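Local coordinates for protein glucose 1-dehydrogenase (Haloferax mediterranei, PDB 2B5W) that catalyses the zinc-dependent oxidation of D-glucose and related aldoses with NAD(P)+ as electron acceptor, preferring NADP+, and works as a homodimer, at residues R31-G36 with V66-D71; G39-V44 with L61-V66. The protein carries 1 engineered substitution. All coordinates share one frame; numbering follows the deposited sequence.

Strand 64-71 serves both contacts. Interaction 1 pairs it with strand 27-37, interaction 2 sets the residues leading into it against helix 39-46, and V66 belongs to both. Strand 27-37 is followed in the chain by that helix, and interaction 2 is nested within the loop that interaction 1 closes. The centres are 15 Å apart, yet the two meet directly: G36 N lies 2.8 Å from E64 O, a probable hydrogen bond, and V35 CG1 packs 3.8 Å from G62 CA. Function is concentrated in interaction 2, which holds two zinc ligands and part of the NADP pocket. Interaction 1 is sheet pairing farther out, the R34 side chain lying about 13 Å from the zinc ion.

Interaction 1: residues R31-G36 with V66-D71; sequences RTLRVG and VGVVVD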
loop_
_atom_site.group_PDB
_atom_site.type_symbol
_atom_site.label_atom_id
_atom_site.label_comp_id
_atom_site.label_asym_id
_atom_site.label_seq_id
_atom_site.Cartn_x
_atom_site.Cartn_y
_atom_site.Cartn_z
ATOM N N ARG A 31 -26.995 -13.042 26.253
ATOM C CA ARG A 31 -26.311 -13.505 27.443
ATOM C C ARG A 31 -24.877 -13.825 27.079
ATOM O O ARG A 31 -24.623 -14.682 26.235
ATOM C CB ARG A 31 -26.984 -14.744 28.029
ATOM C CG ARG A 31 -26.286 -15.297 29.227
ATOM C CD ARG A 31 -27.082 -16.387 29.980
ATOM N NE ARG A 31 -27.755 -17.404 29.151
ATOM C CZ ARG A 31 -27.223 -18.532 28.741
ATOM N NH1 ARG A 31 -27.973 -19.396 28.080
ATOM N NH2 ARG A 31 -25.961 -18.824 28.967
ATOM N N THR A 32 -23.946 -13.170 27.756
ATOM C CA THR A 32 -22.519 -13.379 27.492
ATOM C C THR A 32 -22.061 -14.770 27.885
ATOM O O THR A 32 -22.357 -15.245 28.986
ATOM C CB THR A 32 -21.715 -12.336 28.239
ATOM O OG1 THR A 32 -22.215 -11.047 27.856
ATOM C CG2 THR A 32 -20.263 -12.385 27.862
ATOM N N LEU A 33 -21.349 -15.436 26.973
ATOM C CA LEU A 33 -20.753 -16.752 27.250
ATOM C C LEU A 33 -19.303 -16.516 27.682
ATOM O O LEU A 33 -18.964 -16.730 28.832
ATOM C CB LEU A 33 -20.835 -17.686 26.034
ATOM C CG LEU A 33 -22.259 -18.061 25.666
ATOM C CD1 LEU A 33 -22.261 -18.618 24.256
ATOM C CD2 LEU A 33 -22.824 -19.076 26.613
ATOM N N ARG A 34 -18.441 -16.064 26.758
ATOM C CA ARG A 34 -17.018 -15.809 27.027
ATOM C C ARG A 34 -16.560 -14.542 26.354
ATOM O O ARG A 34 -17.065 -14.185 25.292
ATOM C CB ARG A 34 -16.152 -16.974 26.530
ATOM C CG ARG A 34 -16.343 -18.248 27.336
ATOM C CD ARG A 34 -15.723 -19.465 26.655
ATOM N NE ARG A 34 -15.774 -20.598 27.566
ATOM C CZ ARG A 34 -14.978 -21.626 27.476
ATOM N NH1 ARG A 34 -14.138 -21.739 26.463
ATOM N NH2 ARG A 34 -15.042 -22.591 28.411
ATOM N N VAL A 35 -15.599 -13.854 26.957
ATOM C CA VAL A 35 -15.003 -12.658 26.379
ATOM C C VAL A 35 -13.501 -12.783 26.482
ATOM O O VAL A 35 -12.952 -13.057 27.550
ATOM C CB VAL A 35 -15.466 -11.364 27.078
ATOM C CG1 VAL A 35 -14.926 -10.157 26.357
ATOM C CG2 VAL A 35 -16.956 -11.324 27.178
ATOM N N GLY A 36 -12.815 -12.663 25.361
ATOM C CA GLY A 36 -11.384 -12.713 25.307
ATOM C C GLY A 36 -10.696 -11.451 25.770
ATOM O O GLY A 36 -11.298 -10.388 25.879
ATOM N N VAL A 66 -18.508 -13.713 22.662
ATOM C CA VAL A 66 -19.476 -14.647 22.105
ATOM C C VAL A 66 -20.583 -14.823 23.126
ATOM O O VAL A 66 -20.328 -14.888 24.326
ATOM C CB VAL A 66 -18.818 -16.010 21.681
ATOM C CG1 VAL A 66 -18.087 -16.703 22.823
ATOM C CG2 VAL A 66 -19.831 -16.924 21.070
ATOM N N GLY A 67 -21.825 -14.853 22.660
ATOM C CA GLY A 67 -22.953 -14.992 23.533
ATOM C C GLY A 67 -24.088 -15.732 22.875
ATOM O O GLY A 67 -23.948 -16.154 21.720
ATOM N N VAL A 68 -25.165 -15.901 23.637
ATOM C CA VAL A 68 -26.365 -16.584 23.165
ATOM C C VAL A 68 -27.518 -15.548 23.217
ATOM O O VAL A 68 -27.706 -14.848 24.205
ATOM C CB VAL A 68 -26.627 -17.881 23.959
ATOM C CG1 VAL A 68 -26.662 -17.656 25.423
ATOM C CG2 VAL A 68 -27.927 -18.540 23.519
ATOM N N VAL A 69 -28.299 -15.469 22.139
ATOM C CA VAL A 69 -29.428 -14.554 22.077
ATOM C C VAL A 69 -30.480 -15.100 23.026
ATOM O O VAL A 69 -30.858 -16.278 22.947
ATOM C CB VAL A 69 -30.021 -14.456 20.648
ATOM C CG1 VAL A 69 -31.356 -13.643 20.670
ATOM C CG2 VAL A 69 -29.030 -13.826 19.700
ATOM N N VAL A 70 -30.914 -14.254 23.961
ATOM C CA VAL A 70 -31.917 -14.641 24.948
ATOM C C VAL A 70 -33.248 -13.915 24.685
ATOM O O VAL A 70 -34.302 -14.428 25.047
ATOM C CB VAL A 70 -31.455 -14.488 26.417
ATOM C CG1 VAL A 70 -30.307 -15.452 26.722
ATOM C CG2 VAL A 70 -31.055 -13.054 26.734
ATOM N N ASP A 71 -33.201 -12.748 24.037
ATOM C CA ASP A 71 -34.410 -12.043 23.590
ATOM C C ASP A 71 -34.150 -11.431 22.216
ATOM O O ASP A 71 -33.470 -10.413 22.098
ATOM C CB ASP A 71 -34.825 -10.959 24.584
ATOM C CG ASP A 71 -36.102 -10.214 24.163
ATOM O OD1 ASP A 71 -36.734 -10.591 23.153
ATOM O OD2 ASP A 71 -36.532 -9.228 24.802
#
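R31 and V68 form an antiparallel hydrogen-bonded pair, R31 N to V68 O at 2.8 Å and V68 N to R31 O at 2.9 Å, between strand axes running at 159°. The next pair, T32 with G67, is non-hydrogen-bonded. Beyond it the register slips by one residue: V66 O accepts from both L33 N (2.9 Å) and R34 N (3.3 Å), and V66 N returns a bond to R34 O. This is a classic beta bulge, with L33 the extra residue, in the sheet of the GroES-like domain of a zinc-containing alcohol dehydrogenase. Among the side chains, R31 rises beside V68 and bends at chi3 (43°), which lays its guanidinium across the valine; V68 CG1 sits 3.4 Å from the group's plane, beneath its centre. V70 CG1 meets the root of the same chain, 3.6 Å from R31 CB, while R31 NH2 bonds to T356 O. An alanine at R31 would probably leave V68 CG1 without its flat cover and the T356 carbonyl without this donor. L33 instead lies over the backbone of the opposite strand, its CD1 3.7 Å from G67 C, whereas R34 extends away to a salt bridge with E353.

Interaction 2: residues G39-V44 with L61-V66; sequences GTDHEV and LGHEAV. With ZN (zinc ion), chain B; NAP (NADP nicotinamide-adenine-dinucleotide phosphate), chain I.
The carboxylate of D41 and the imidazole of H63 lie with their planes 19° apart, nearly parallel, and the two groups meet at a slant, D41 OD1 coming to 3.3 Å from H63 CE1, the ring carbon flanked by both nitrogens. T40 CB approaches the same carbon at 3.8 Å. No hydrogen bond crosses the contact: H63 ND1 is buried with no partner in the model, while OD1 accepts from the backbone N of C38. Zinc on NE2, the nitrogen next to CE1, is likely to make the CE1 hydrogen more positive, consistent with an oxygen lying so close to it. H63 reaches the metal with CG between its backbone N and carbonyl carbon (chi1 58°), placing NE2 2.1 Å from zinc. E64 adds OE2 at 1.9 Å, its other oxygen held in a salt bridge by K349. C38, an engineered residue, supplies the third protein ligand through SG. This is the enzyme's catalytic zinc site; E150 of helix 149-164, also a zinc- and substrate-binding residue, lies against both H63 and E64. On the cofactor side, the helix start offers G39 N to phosphate oxygen O2N of NADP (N-H...O angle 153°), where any side chain on G39 would run into bridging oxygen O3. E43 OE2 accepts from ribose hydroxyl O2D at 2.6 Å, and T40, a substrate-binding residue, has OG1 3.8 Å from nicotinamide C5N. Farther along, V44 and L61 run alongside in opposite senses, V44 CG1 3.8 Å from L61 CD2. Helix 39-46 thus lies between the NADP and the 61-63 loop, which is tied by backbone bonds to I4, Y123 and M124 before strand 64-71 runs on beside strands 27-37 and 82-85.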
loop_
_atom_site.group_PDB
_atom_site.type_symbol
_atom_site.label_atom_id
_atom_site.label_comp_id
_atom_site.label_asym_id
_atom_site.label_seq_id
_atom_site.Cartn_x
_atom_site.Cartn_y
_atom_site.Cartn_z
ATOM N N GLY A 39 -4.016 -7.663 23.685
ATOM C CA GLY A 39 -3.145 -6.542 23.987
ATOM C C GLY A 39 -3.914 -5.239 24.075
ATOM O O GLY A 39 -3.614 -4.381 24.897
ATOM N N THR A 40 -4.913 -5.082 23.218
ATOM C CA THR A 40 -5.741 -3.893 23.268
ATOM C C THR A 40 -6.316 -3.664 24.656
ATOM O O THR A 40 -6.428 -2.533 25.118
ATOM C CB THR A 40 -6.910 -3.984 22.240
ATOM O OG1 THR A 40 -6.395 -4.208 20.906
ATOM C CG2 THR A 40 -7.643 -2.636 22.161
ATOM N N ASP A 41 -6.819 -4.714 25.292
ATOM C CA ASP A 41 -7.359 -4.584 26.670
ATOM C C ASP A 41 -6.313 -4.106 27.671
ATOM O O ASP A 41 -6.605 -3.309 28.567
ATOM C CB ASP A 41 -7.903 -5.939 27.169
ATOM C CG ASP A 41 -9.151 -6.332 26.460
ATOM O OD1 ASP A 41 -9.067 -7.194 25.557
ATOM O OD2 ASP A 41 -10.220 -5.753 26.753
ATOM N N HIS A 42 -5.099 -4.614 27.547
ATOM C CA HIS A 42 -4.060 -4.188 28.470
ATOM C C HIS A 42 -3.736 -2.715 28.191
ATOM O O HIS A 42 -3.499 -1.963 29.121
ATOM C CB HIS A 42 -2.851 -5.092 28.337
ATOM C CG HIS A 42 -3.105 -6.491 28.813
ATOM N ND1 HIS A 42 -3.155 -6.818 30.150
ATOM C CD2 HIS A 42 -3.333 -7.644 28.132
ATOM C CE1 HIS A 42 -3.378 -8.117 30.275
ATOM N NE2 HIS A 42 -3.474 -8.647 29.071
ATOM N N GLU A 43 -3.762 -2.312 26.922
ATOM C CA GLU A 43 -3.489 -0.903 26.564
ATOM C C GLU A 43 -4.573 0.011 27.151
ATOM O O GLU A 43 -4.271 1.067 27.682
ATOM C CB GLU A 43 -3.373 -0.732 25.046
ATOM C CG GLU A 43 -2.188 -1.447 24.415
ATOM C CD GLU A 43 -2.325 -1.620 22.905
ATOM O OE1 GLU A 43 -2.961 -0.761 22.253
ATOM O OE2 GLU A 43 -1.804 -2.629 22.367
ATOM N N VAL A 44 -5.837 -0.417 27.102
ATOM C CA VAL A 44 -6.937 0.342 27.707
ATOM C C VAL A 44 -6.759 0.446 29.225
ATOM O O VAL A 44 -7.073 1.477 29.828
ATOM C CB VAL A 44 -8.333 -0.315 27.401
ATOM C CG1 VAL A 44 -9.451 0.327 28.222
ATOM C CG2 VAL A 44 -8.663 -0.227 25.917
ATOM N N LEU A 61 -14.919 -3.408 30.184
ATOM C CA LEU A 61 -13.934 -3.889 29.251
ATOM C C LEU A 61 -14.516 -4.960 28.322
ATOM O O LEU A 61 -15.607 -5.444 28.550
ATOM C CB LEU A 61 -12.747 -4.458 30.004
ATOM C CG LEU A 61 -11.927 -3.483 30.862
ATOM C CD1 LEU A 61 -10.918 -4.302 31.675
ATOM C CD2 LEU A 61 -11.239 -2.469 29.986
ATOM N N GLY A 62 -13.723 -5.310 27.308
ATOM C CA GLY A 62 -13.962 -6.471 26.470
ATOM C C GLY A 62 -14.571 -6.131 25.128
ATOM O O GLY A 62 -15.674 -5.580 25.047
ATOM N N HIS A 63 -13.892 -6.559 24.066
ATOM C CA HIS A 63 -14.412 -6.349 22.715
ATOM C C HIS A 63 -14.448 -7.653 21.913
ATOM O O HIS A 63 -14.863 -7.651 20.762
ATOM C CB HIS A 63 -13.552 -5.315 21.965
ATOM C CG HIS A 63 -12.121 -5.713 21.887
ATOM N ND1 HIS A 63 -11.239 -5.509 22.931
ATOM C CD2 HIS A 63 -11.432 -6.384 20.930
ATOM C CE1 HIS A 63 -10.073 -6.055 22.626
ATOM N NE2 HIS A 63 -10.165 -6.611 21.427
ATOM N N GLU A 64 -13.981 -8.756 22.485
ATOM C CA GLU A 64 -13.960 -10.070 21.805
ATOM C C GLU A 64 -14.962 -11.037 22.464
ATOM O O GLU A 64 -14.586 -11.857 23.327
ATOM C CB GLU A 64 -12.577 -10.674 21.937
ATOM C CG GLU A 64 -11.416 -9.810 21.541
ATOM C CD GLU A 64 -10.092 -10.475 21.793
ATOM O OE1 GLU A 64 -10.068 -11.601 22.335
ATOM O OE2 GLU A 64 -9.094 -9.902 21.386
ATOM N N ALA A 65 -16.208 -11.037 22.025
ATOM C CA ALA A 65 -17.254 -11.686 22.752
ATOM C C ALA A 65 -17.959 -12.730 21.953
ATOM O O ALA A 65 -17.998 -12.636 20.727
ATOM C CB ALA A 65 -18.288 -10.686 23.223
ATOM N N VAL A 66 -18.508 -13.713 22.662
ATOM C CA VAL A 66 -19.476 -14.647 22.105
ATOM C C VAL A 66 -20.583 -14.823 23.126
ATOM O O VAL A 66 -20.328 -14.888 24.326
ATOM C CB VAL A 66 -18.818 -16.010 21.681
ATOM C CG1 VAL A 66 -18.087 -16.703 22.823
ATOM C CG2 VAL A 66 -19.831 -16.924 21.070
HETATM ZN ZN ZN B . -8.783 -8.101 21.009
HETATM P PA NAP I . 0.883 -8.232 22.341
HETATM O O1A NAP I . 1.390 -7.157 23.178
HETATM O O2A NAP I . 0.300 -9.405 23.142
HETATM O O5B NAP I . 2.015 -8.818 21.412
HETATM C C5B NAP I . 3.045 -8.059 20.839
HETATM C C4B NAP I . 4.188 -9.049 20.786
HETATM O O4B NAP I . 5.215 -8.476 20.008
HETATM C C3B NAP I . 4.772 -9.394 22.169
HETATM O O3B NAP I . 4.727 -10.782 22.457
HETATM C C2B NAP I . 6.208 -8.872 22.094
HETATM O O2B NAP I . 7.183 -9.720 22.680
HETATM C C1B NAP I . 6.454 -8.785 20.607
HETATM N N9A NAP I . 7.409 -7.742 20.288
HETATM C C8A NAP I . 7.296 -6.402 20.580
HETATM N N7A NAP I . 8.396 -5.776 20.121
HETATM C C5A NAP I . 9.235 -6.720 19.577
HETATM C C6A NAP I . 10.493 -6.674 18.968
HETATM N N6A NAP I . 11.210 -5.536 18.861
HETATM N N1A NAP I . 11.063 -7.838 18.505
HETATM C C2A NAP I . 10.402 -9.044 18.606
HETATM N N3A NAP I . 9.158 -9.107 19.210
HETATM C C4A NAP I . 8.586 -7.966 19.667
HETATM O O3 NAP I . -0.354 -7.738 21.467
HETATM P PN NAP I . -1.378 -8.540 20.503
HETATM O O1N NAP I . -0.718 -9.677 19.800
HETATM O O2N NAP I . -2.716 -8.745 21.144
HETATM O O5D NAP I . -1.376 -7.260 19.545
HETATM C C5D NAP I . -0.300 -7.024 18.659
HETATM C C4D NAP I . -0.340 -5.591 18.131
HETATM O O4D NAP I . -1.520 -5.448 17.335
HETATM C C3D NAP I . -0.421 -4.525 19.227
HETATM O O3D NAP I . 0.394 -3.414 18.913
HETATM C C2D NAP I . -1.901 -4.156 19.233
HETATM O O2D NAP I . -2.201 -2.891 19.763
HETATM C C1D NAP I . -2.238 -4.286 17.749
HETATM N N1N NAP I . -3.638 -4.582 17.422
HETATM C C2N NAP I . -4.156 -3.843 16.404
HETATM C C3N NAP I . -5.421 -4.103 15.960
HETATM C C7N NAP I . -5.838 -3.366 14.721
HETATM O O7N NAP I . -7.194 -3.530 14.454
HETATM N N7N NAP I . -4.928 -2.646 14.010
HETATM C C4N NAP I . -6.227 -5.085 16.549
HETATM C C5N NAP I . -5.680 -5.839 17.580
HETATM C C6N NAP I . -4.364 -5.599 17.998
HETATM P P2B NAP I . 7.631 -9.569 24.266
HETATM O O1X NAP I . 6.557 -9.914 25.161
HETATM O O2X NAP I . 8.843 -10.520 24.356
HETATM O O3X NAP I . 8.081 -8.126 24.517
#